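Local structure of nucleoporin NUP170 (Chaetomium thermophilum, 5HAX) at residues 264-269 and 337-342; 377-382 and 395-400; 402-407 and 432-437. The protein forms part of the nuclear pore complex, where it probably serves as a scaffold nucleoporin combining a beta-propeller with an alpha-helical domain. All coordinates share one frame; numbering follows the deposited sequence.

Contact 1: residues 264-269 and 337-342; sequences KVIEKD and LAPQSM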
loop_
_atom_site.group_PDB
_atom_site.type_symbol
_atom_site.label_atom_id
_atom_site.label_comp_id
_atom_site.label_asym_id
_atom_site.label_seq_id
_atom_site.Cartn_x
_atom_site.Cartn_y
_atom_site.Cartn_z
ATOM N N LYS A 264 -2.380 -24.815 -14.871
ATOM C CA LYS A 264 -2.926 -25.101 -13.551
ATOM C C LYS A 264 -1.947 -25.978 -12.782
ATOM O O LYS A 264 -1.523 -27.028 -13.275
ATOM C CB LYS A 264 -4.282 -25.797 -13.662
ATOM C CG LYS A 264 -5.136 -25.682 -12.396
ATOM C CD LYS A 264 -5.975 -26.931 -12.130
ATOM C CE LYS A 264 -6.884 -27.279 -13.296
ATOM N NZ LYS A 264 -7.757 -28.442 -12.978
ATOM N N VAL A 265 -1.582 -25.541 -11.579
ATOM C CA VAL A 265 -0.572 -26.229 -10.786
ATOM C C VAL A 265 -1.080 -26.669 -9.420
ATOM O O VAL A 265 -0.472 -27.566 -8.813
ATOM C CB VAL A 265 0.689 -25.354 -10.623
ATOM C CG1 VAL A 265 1.428 -25.232 -11.950
ATOM C CG2 VAL A 265 0.326 -23.977 -10.080
ATOM N N ILE A 266 -2.157 -26.083 -8.902
ATOM C CA ILE A 266 -2.742 -26.505 -7.633
ATOM C C ILE A 266 -4.255 -26.403 -7.741
ATOM O O ILE A 266 -4.785 -25.471 -8.357
ATOM C CB ILE A 266 -2.238 -25.659 -6.442
ATOM C CG1 ILE A 266 -0.709 -25.562 -6.448
ATOM C CG2 ILE A 266 -2.731 -26.262 -5.126
ATOM C CD1 ILE A 266 -0.153 -24.632 -5.387
ATOM N N GLU A 267 -4.944 -27.369 -7.140
ATOM C CA GLU A 267 -6.397 -27.339 -6.996
ATOM C C GLU A 267 -6.711 -27.837 -5.593
ATOM O O GLU A 267 -6.452 -29.003 -5.278
ATOM C CB GLU A 267 -7.082 -28.197 -8.060
ATOM C CG GLU A 267 -8.600 -28.150 -8.009
ATOM C CD GLU A 267 -9.251 -28.807 -9.218
ATOM O OE1 GLU A 267 -9.018 -28.342 -10.355
ATOM O OE2 GLU A 267 -9.998 -29.790 -9.033
ATOM N N LYS A 268 -7.254 -26.958 -4.752
ATOM C CA LYS A 268 -7.490 -27.248 -3.340
ATOM C C LYS A 268 -8.947 -26.943 -3.021
ATOM O O LYS A 268 -9.343 -25.772 -2.988
ATOM C CB LYS A 268 -6.556 -26.425 -2.456
ATOM C CG LYS A 268 -6.546 -26.839 -0.994
ATOM C CD LYS A 268 -5.662 -25.916 -0.175
ATOM C CE LYS A 268 -5.580 -26.360 1.275
ATOM N NZ LYS A 268 -4.876 -27.664 1.422
ATOM N N ASP A 269 -9.743 -27.985 -2.777
ATOM C CA ASP A 269 -11.154 -27.795 -2.481
ATOM C C ASP A 269 -11.356 -27.531 -0.991
ATOM O O ASP A 269 -10.434 -27.632 -0.179
ATOM C CB ASP A 269 -11.983 -29.001 -2.944
ATOM C CG ASP A 269 -11.532 -30.320 -2.324
ATOM O OD1 ASP A 269 -10.893 -30.315 -1.252
ATOM O OD2 ASP A 269 -11.840 -31.373 -2.921
ATOM N N LEU A 337 9.558 -20.338 -10.658
ATOM C CA LEU A 337 9.321 -21.710 -10.230
ATOM C C LEU A 337 7.882 -21.842 -9.752
ATOM O O LEU A 337 7.434 -21.072 -8.896
ATOM C CB LEU A 337 10.292 -22.112 -9.119
ATOM C CG LEU A 337 11.185 -23.308 -9.443
ATOM C CD1 LEU A 337 12.224 -23.495 -8.356
ATOM C CD2 LEU A 337 10.363 -24.575 -9.619
ATOM N N ALA A 338 7.169 -22.814 -10.302
ATOM C CA ALA A 338 5.755 -22.980 -9.988
ATOM C C ALA A 338 5.594 -23.778 -8.698
ATOM O O ALA A 338 6.268 -24.798 -8.523
ATOM C CB ALA A 338 5.034 -23.694 -11.126
ATOM N N PRO A 339 4.721 -23.358 -7.785
ATOM C CA PRO A 339 4.392 -24.209 -6.640
ATOM C C PRO A 339 3.537 -25.385 -7.082
ATOM O O PRO A 339 2.936 -25.383 -8.158
ATOM C CB PRO A 339 3.620 -23.271 -5.708
ATOM C CG PRO A 339 2.981 -22.293 -6.631
ATOM C CD PRO A 339 3.941 -22.108 -7.778
ATOM N N GLN A 340 3.492 -26.407 -6.228
ATOM C CA GLN A 340 2.715 -27.607 -6.505
ATOM C C GLN A 340 1.862 -28.048 -5.326
ATOM O O GLN A 340 1.122 -29.031 -5.452
ATOM C CB GLN A 340 3.644 -28.758 -6.923
ATOM C CG GLN A 340 4.410 -28.493 -8.212
ATOM C CD GLN A 340 3.494 -28.301 -9.409
ATOM O OE1 GLN A 340 2.369 -28.802 -9.433
ATOM N NE2 GLN A 340 3.971 -27.565 -10.408
ATOM N N SER A 341 1.927 -27.347 -4.197
ATOM C CA SER A 341 1.160 -27.693 -3.012
ATOM C C SER A 341 0.707 -26.412 -2.331
ATOM O O SER A 341 1.382 -25.382 -2.407
ATOM C CB SER A 341 1.990 -28.549 -2.044
ATOM O OG SER A 341 1.257 -28.859 -0.873
ATOM N N MET A 342 -0.451 -26.482 -1.676
ATOM C CA MET A 342 -1.007 -25.367 -0.923
ATOM C C MET A 342 -1.630 -25.907 0.353
ATOM O O MET A 342 -2.346 -26.912 0.324
ATOM C CB MET A 342 -2.057 -24.597 -1.741
ATOM C CG MET A 342 -2.816 -23.539 -0.943
ATOM S SD MET A 342 -3.957 -22.572 -1.957
ATOM C CE MET A 342 -2.813 -21.563 -2.892
HETATM O O HOH W 1 -0.614 -30.046 -7.492
#
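Strand 263-268, at the edge of one propeller blade, meets the start of strand 341-348 and the residues leading into it, in the next blade. Each segment carries a classic beta bulge: Val265 and Ile266 both face Thr253, while Gln340 and Ser341 both face Thr324. The touching parts, residues 265-268 and 338-342, run in nearly the same direction, 9° apart, and side chains do most of the joining. Ile266 is the most covered side chain. Its CG2, anti to the backbone N, sits 3.8 Å from Met342 CB, the two side chains crossing at about a right angle. The other branch carries CD1 to within 3.4 Å of Ser341 O and on to the ring of Pro339. Val265 packs closely too, its CB 3.3 Å from Pro339 O. Lys268 closes the far end: its CD touches Met342 CG, the two chains crossing obliquely, and a bend at chi4 (67°) turns NZ onto Met342 O at 2.9 Å, from above the carbonyl plane. Asp276, by a salt bridge, and the Ser272 hydroxyl also hold that ammonium.

The solvent side, with exposed Gln340 and Ser341, is looser. There a water donates to the carbonyl oxygens of Val265 and Gln340, and Val265 CG1 touches Ala338 CB lightly.

Inward, Met342 rests on Thr253 of strand 251-255, Leu321 of strand 318-324 and Tyr243 of strand 241-246; Asp269 N-caps helix 270-279, which supplies Asp276.

Contact 2: residues 377-382 and 395-400; sequences LDPSAL and VRKHPN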
loop_
_atom_site.group_PDB
_atom_site.type_symbol
_atom_site.label_atom_id
_atom_site.label_comp_id
_atom_site.label_asym_id
_atom_site.label_seq_id
_atom_site.Cartn_x
_atom_site.Cartn_y
_atom_site.Cartn_z
ATOM N N LEU A 377 -18.259 -10.944 12.998
ATOM C CA LEU A 377 -18.112 -10.757 11.560
ATOM C C LEU A 377 -18.994 -11.712 10.762
ATOM O O LEU A 377 -18.746 -11.926 9.570
ATOM C CB LEU A 377 -16.649 -10.928 11.151
ATOM C CG LEU A 377 -15.625 -9.997 11.809
ATOM C CD1 LEU A 377 -14.247 -10.220 11.206
ATOM C CD2 LEU A 377 -16.034 -8.534 11.680
ATOM N N ASP A 378 -20.013 -12.286 11.394
ATOM C CA ASP A 378 -20.911 -13.231 10.738
ATOM C C ASP A 378 -22.254 -12.556 10.453
ATOM O O ASP A 378 -22.936 -12.129 11.386
ATOM C CB ASP A 378 -21.101 -14.470 11.617
ATOM C CG ASP A 378 -22.022 -15.502 10.991
ATOM O OD1 ASP A 378 -22.249 -15.445 9.766
ATOM O OD2 ASP A 378 -22.513 -16.382 11.730
ATOM N N PRO A 379 -22.650 -12.455 9.171
ATOM C CA PRO A 379 -22.013 -12.919 7.932
ATOM C C PRO A 379 -21.082 -11.892 7.285
ATOM O O PRO A 379 -21.389 -10.700 7.286
ATOM C CB PRO A 379 -23.206 -13.186 7.022
ATOM C CG PRO A 379 -24.185 -12.134 7.416
ATOM C CD PRO A 379 -23.980 -11.882 8.897
ATOM N N SER A 380 -19.967 -12.362 6.734
ATOM C CA SER A 380 -19.067 -11.538 5.936
ATOM C C SER A 380 -19.407 -11.722 4.462
ATOM O O SER A 380 -19.290 -12.832 3.929
ATOM C CB SER A 380 -17.610 -11.912 6.205
ATOM O OG SER A 380 -17.253 -11.603 7.541
ATOM N N ALA A 381 -19.829 -10.637 3.810
ATOM C CA ALA A 381 -20.262 -10.687 2.417
ATOM C C ALA A 381 -19.135 -10.354 1.446
ATOM O O ALA A 381 -19.031 -10.977 0.385
ATOM C CB ALA A 381 -21.430 -9.720 2.197
ATOM N N LEU A 382 -18.296 -9.379 1.792
ATOM C CA LEU A 382 -17.180 -8.954 0.960
ATOM C C LEU A 382 -15.971 -8.720 1.850
ATOM O O LEU A 382 -16.111 -8.318 3.007
ATOM C CB LEU A 382 -17.505 -7.666 0.189
ATOM C CG LEU A 382 -18.674 -7.716 -0.791
ATOM C CD1 LEU A 382 -19.063 -6.307 -1.214
ATOM C CD2 LEU A 382 -18.311 -8.560 -2.001
ATOM N N VAL A 395 -19.676 -6.617 6.766
ATOM C CA VAL A 395 -20.512 -7.503 7.570
ATOM C C VAL A 395 -21.965 -7.115 7.343
ATOM O O VAL A 395 -22.334 -5.943 7.491
ATOM C CB VAL A 395 -20.147 -7.420 9.062
ATOM C CG1 VAL A 395 -21.015 -8.371 9.875
ATOM C CG2 VAL A 395 -18.672 -7.740 9.265
ATOM N N ARG A 396 -22.788 -8.104 6.998
ATOM C CA ARG A 396 -24.160 -7.870 6.568
ATOM C C ARG A 396 -25.133 -8.578 7.504
ATOM O O ARG A 396 -25.954 -9.389 7.064
ATOM C CB ARG A 396 -24.321 -8.343 5.119
ATOM C CG ARG A 396 -25.359 -7.593 4.304
ATOM C CD ARG A 396 -25.064 -7.721 2.814
ATOM N NE ARG A 396 -24.191 -6.655 2.323
ATOM C CZ ARG A 396 -23.593 -6.661 1.135
ATOM N NH1 ARG A 396 -22.824 -5.643 0.771
ATOM N NH2 ARG A 396 -23.758 -7.684 0.306
ATOM N N LYS A 397 -25.042 -8.280 8.805
ATOM C CA LYS A 397 -25.925 -8.917 9.779
ATOM C C LYS A 397 -27.384 -8.579 9.521
ATOM O O LYS A 397 -28.268 -9.403 9.785
ATOM C CB LYS A 397 -25.537 -8.501 11.196
ATOM C CG LYS A 397 -24.375 -9.287 11.775
ATOM C CD LYS A 397 -24.061 -8.843 13.193
ATOM C CE LYS A 397 -22.967 -9.697 13.814
ATOM N NZ LYS A 397 -23.365 -11.128 13.930
ATOM N N HIS A 398 -27.655 -7.379 9.014
ATOM C CA HIS A 398 -28.996 -6.955 8.660
ATOM C C HIS A 398 -29.063 -6.660 7.167
ATOM O O HIS A 398 -28.083 -6.193 6.579
ATOM C CB HIS A 398 -29.402 -5.717 9.466
ATOM C CG HIS A 398 -29.167 -5.863 10.937
ATOM N ND1 HIS A 398 -29.951 -6.665 11.739
ATOM C CD2 HIS A 398 -28.227 -5.324 11.748
ATOM C CE1 HIS A 398 -29.508 -6.608 12.982
ATOM N NE2 HIS A 398 -28.463 -5.801 13.016
ATOM N N PRO A 399 -30.203 -6.921 6.524
ATOM C CA PRO A 399 -30.253 -6.885 5.059
ATOM C C PRO A 399 -30.325 -5.488 4.467
ATOM O O PRO A 399 -30.335 -5.359 3.238
ATOM C CB PRO A 399 -31.530 -7.680 4.748
ATOM C CG PRO A 399 -32.390 -7.566 5.994
ATOM C CD PRO A 399 -31.552 -6.989 7.109
ATOM N N ASN A 400 -30.368 -4.448 5.300
ATOM C CA ASN A 400 -30.463 -3.071 4.836
ATOM C C ASN A 400 -29.195 -2.263 5.056
ATOM O O ASN A 400 -28.897 -1.382 4.246
ATOM C CB ASN A 400 -31.622 -2.356 5.539
ATOM C CG ASN A 400 -31.335 -2.089 7.004
ATOM O OD1 ASN A 400 -30.931 -0.988 7.378
ATOM N ND2 ASN A 400 -31.534 -3.102 7.840
#
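Pro379 O receives two donors, one strong and one weak, where residues 377-382 meet 395-400. It takes the backbone N-H of Arg396 at 3.0 Å, a straight bond (166° at the hydrogen) that arrives nearly along the C=O axis, and Val395 CA adds a CA-H...O contact at 3.3 Å from Pro379 O. One residue earlier, Asp378 O is served by Lys397: CG passes close to the oxygen, and the bend at chi4 (-62°) brings NZ back to Asp378 O at 2.8 Å, in the carbonyl plane. That ammonium also donates to Arg375 O, and the Asp378 carboxylate has its own salt bridge to Arg375 NE.

These bonds finish the open end of a beta hairpin, strands 380-386 and 390-395 of one propeller blade, where Ser380 and Val395 form an antiparallel non-hydrogen-bonded pair. The peptide before Pro379 is cis, and the proline ring lies against the opposite backbone, CG 3.3 Å from Arg396 O and CD beside Lys397 CA. An alanine here would remove the ring carbons that pack on residues 396-397 and would probably favour a trans peptide, disturbing the aim of both carbonyls.

The Leu377 and Val395 side chains cross at about a right angle, CD2 of Leu377 3.7 Å from Val395 CG2. Arg396, bent at chi3 (-90°), lays its guanidinium beneath Ala381, whose CB stands 3.5 Å above one face of the guanidinium plane, towards its rim. Arg396 NE is paired with Asp402 OD1 in a salt bridge, while NH1 makes a weak hydrogen bond to Thr440 O and NH2 lies close to the like-charged Arg439.

Contact 3: residues 402-407 and 432-437; sequences DMLFVS and IELENG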
loop_
_atom_site.group_PDB
_atom_site.type_symbol
_atom_site.label_atom_id
_atom_site.label_comp_id
_atom_site.label_asym_id
_atom_site.label_seq_id
_atom_site.Cartn_x
_atom_site.Cartn_y
_atom_site.Cartn_z
ATOM N N ASP A 402 -24.993 -2.171 5.901
ATOM C CA ASP A 402 -23.685 -2.799 6.012
ATOM C C ASP A 402 -22.903 -2.163 7.151
ATOM O O ASP A 402 -23.002 -0.957 7.391
ATOM C CB ASP A 402 -22.894 -2.659 4.709
ATOM C CG ASP A 402 -23.455 -3.505 3.584
ATOM O OD1 ASP A 402 -24.348 -4.338 3.845
ATOM O OD2 ASP A 402 -22.989 -3.346 2.435
ATOM N N MET A 403 -22.133 -2.987 7.857
ATOM C CA MET A 403 -21.170 -2.525 8.849
ATOM C C MET A 403 -19.774 -2.868 8.352
ATOM O O MET A 403 -19.535 -3.987 7.883
ATOM C CB MET A 403 -21.418 -3.166 10.217
ATOM C CG MET A 403 -22.733 -2.769 10.882
ATOM S SD MET A 403 -22.930 -0.989 11.147
ATOM C CE MET A 403 -21.486 -0.605 12.138
ATOM N N LEU A 404 -18.859 -1.908 8.454
ATOM C CA LEU A 404 -17.500 -2.053 7.946
ATOM C C LEU A 404 -16.551 -2.278 9.115
ATOM O O LEU A 404 -16.360 -1.385 9.947
ATOM C CB LEU A 404 -17.093 -0.813 7.153
ATOM C CG LEU A 404 -16.537 -1.066 5.756
ATOM C CD1 LEU A 404 -17.626 -1.615 4.850
ATOM C CD2 LEU A 404 -15.947 0.216 5.188
ATOM N N PHE A 405 -15.958 -3.469 9.181
ATOM C CA PHE A 405 -14.858 -3.724 10.101
ATOM C C PHE A 405 -13.546 -3.464 9.376
ATOM O O PHE A 405 -13.323 -3.991 8.281
ATOM C CB PHE A 405 -14.887 -5.158 10.631
ATOM C CG PHE A 405 -13.692 -5.504 11.477
ATOM C CD1 PHE A 405 -13.551 -4.969 12.747
ATOM C CD2 PHE A 405 -12.704 -6.348 10.997
ATOM C CE1 PHE A 405 -12.449 -5.273 13.526
ATOM C CE2 PHE A 405 -11.600 -6.658 11.774
ATOM C CZ PHE A 405 -11.474 -6.121 13.038
ATOM N N VAL A 406 -12.690 -2.647 9.981
ATOM C CA VAL A 406 -11.412 -2.271 9.389
ATOM C C VAL A 406 -10.330 -2.436 10.445
ATOM O O VAL A 406 -10.474 -1.943 11.569
ATOM C CB VAL A 406 -11.427 -0.829 8.846
ATOM C CG1 VAL A 406 -10.260 -0.622 7.899
ATOM C CG2 VAL A 406 -12.742 -0.533 8.141
ATOM N N SER A 407 -9.250 -3.127 10.083
ATOM C CA SER A 407 -8.166 -3.400 11.015
ATOM C C SER A 407 -6.830 -3.278 10.298
ATOM O O SER A 407 -6.740 -3.367 9.071
ATOM C CB SER A 407 -8.296 -4.795 11.646
ATOM O OG SER A 407 -8.230 -5.809 10.660
ATOM N N ILE A 432 -16.628 1.047 11.199
ATOM C CA ILE A 432 -17.108 2.230 10.491
ATOM C C ILE A 432 -18.527 1.945 10.023
ATOM O O ILE A 432 -18.758 0.999 9.260
ATOM C CB ILE A 432 -16.192 2.596 9.314
ATOM C CG1 ILE A 432 -14.850 3.104 9.851
ATOM C CG2 ILE A 432 -16.849 3.657 8.429
ATOM C CD1 ILE A 432 -13.770 3.207 8.807
ATOM N N GLU A 433 -19.471 2.767 10.472
ATOM C CA GLU A 433 -20.878 2.581 10.153
ATOM C C GLU A 433 -21.234 3.339 8.881
ATOM O O GLU A 433 -20.888 4.516 8.732
ATOM C CB GLU A 433 -21.759 3.056 11.309
ATOM C CG GLU A 433 -23.248 2.833 11.079
ATOM C CD GLU A 433 -24.088 3.183 12.292
ATOM O OE1 GLU A 433 -23.523 3.683 13.287
ATOM O OE2 GLU A 433 -25.316 2.956 12.250
ATOM N N LEU A 434 -21.915 2.655 7.966
ATOM C CA LEU A 434 -22.511 3.273 6.792
ATOM C C LEU A 434 -24.009 3.442 7.021
ATOM O O LEU A 434 -24.648 2.627 7.692
ATOM C CB LEU A 434 -22.259 2.427 5.541
ATOM C CG LEU A 434 -20.793 2.111 5.222
ATOM C CD1 LEU A 434 -20.702 1.169 4.029
ATOM C CD2 LEU A 434 -19.989 3.384 4.966
ATOM N N GLU A 435 -24.564 4.515 6.464
ATOM C CA GLU A 435 -25.954 4.861 6.721
ATOM C C GLU A 435 -26.899 3.806 6.147
ATOM O O GLU A 435 -26.520 2.966 5.327
ATOM C CB GLU A 435 -26.283 6.233 6.133
ATOM C CG GLU A 435 -25.599 7.390 6.845
ATOM C CD GLU A 435 -25.992 8.741 6.278
ATOM O OE1 GLU A 435 -25.644 9.770 6.897
ATOM O OE2 GLU A 435 -26.646 8.775 5.215
ATOM N N ASN A 436 -28.150 3.862 6.603
ATOM C CA ASN A 436 -29.174 2.948 6.118
ATOM C C ASN A 436 -29.364 3.110 4.616
ATOM O O ASN A 436 -29.562 4.223 4.120
ATOM C CB ASN A 436 -30.492 3.200 6.853
ATOM C CG ASN A 436 -31.682 2.554 6.165
ATOM O OD1 ASN A 436 -32.536 3.240 5.603
ATOM N ND2 ASN A 436 -31.745 1.228 6.206
ATOM N N GLY A 437 -29.296 1.993 3.894
ATOM C CA GLY A 437 -29.415 1.977 2.455
ATOM C C GLY A 437 -28.100 1.834 1.720
ATOM O O GLY A 437 -28.106 1.495 0.531
#
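Strands 403-409 and 427-433 are antiparallel neighbours within a blade of the beta-propeller, and residues 402-407 and 432-437 include the place where their pairing runs out into loop. Leu404 and Ile432 form a hydrogen-bonded pair: Leu404 N donates to Ile432 O at 3.0 Å and Ile432 N to Leu404 O at 2.7 Å, both in the carbonyl plane. The next pair, Met403 with Glu433, is non-hydrogen-bonded and lies on the other face.

Met403 can be followed outwards. CB and CG form the stem, CG anti to the carbonyl carbon, and neither touches residues 432-437. Bends at chi2 (-58°) and chi3 (-57°) then curl the chain across: SD comes 3.8 Å from Glu433 CG, and CE folds onto Glu433 CB and CA. The glutamate runs alongside, extended, its carboxylate held by Gln401 NE2.

The face of Leu404 and Ile432 is apolar and buried. Leu404 CD1 meets Leu434 CD1, and Ile432, which also touches Val52 of strand 50-57, crosses Val406 obliquely, with its CD1 3.9 Å from Val406 CG2.

In the fold
All three contacts belong to the beta-propeller, yet they join different levels of it. Contact 1 links two blades through side chains, a water and a lysine, whereas contacts 2 and 3 work within one blade and share its sheet; contact 3 is the most buried and relies on regular backbone pairing, while contact 2, partly exposed, depends on loop carbonyls met by a main-chain N-H and a lysine. Contacts 2 and 3 have centres about 10 Å apart and are joined by Leu377 packing on Phe405 and by a probable hydrogen bond from Asn436 ND2 to Asn400 OD1. Contact 1 stands apart, its nearest atoms about 17 Å from contact 2.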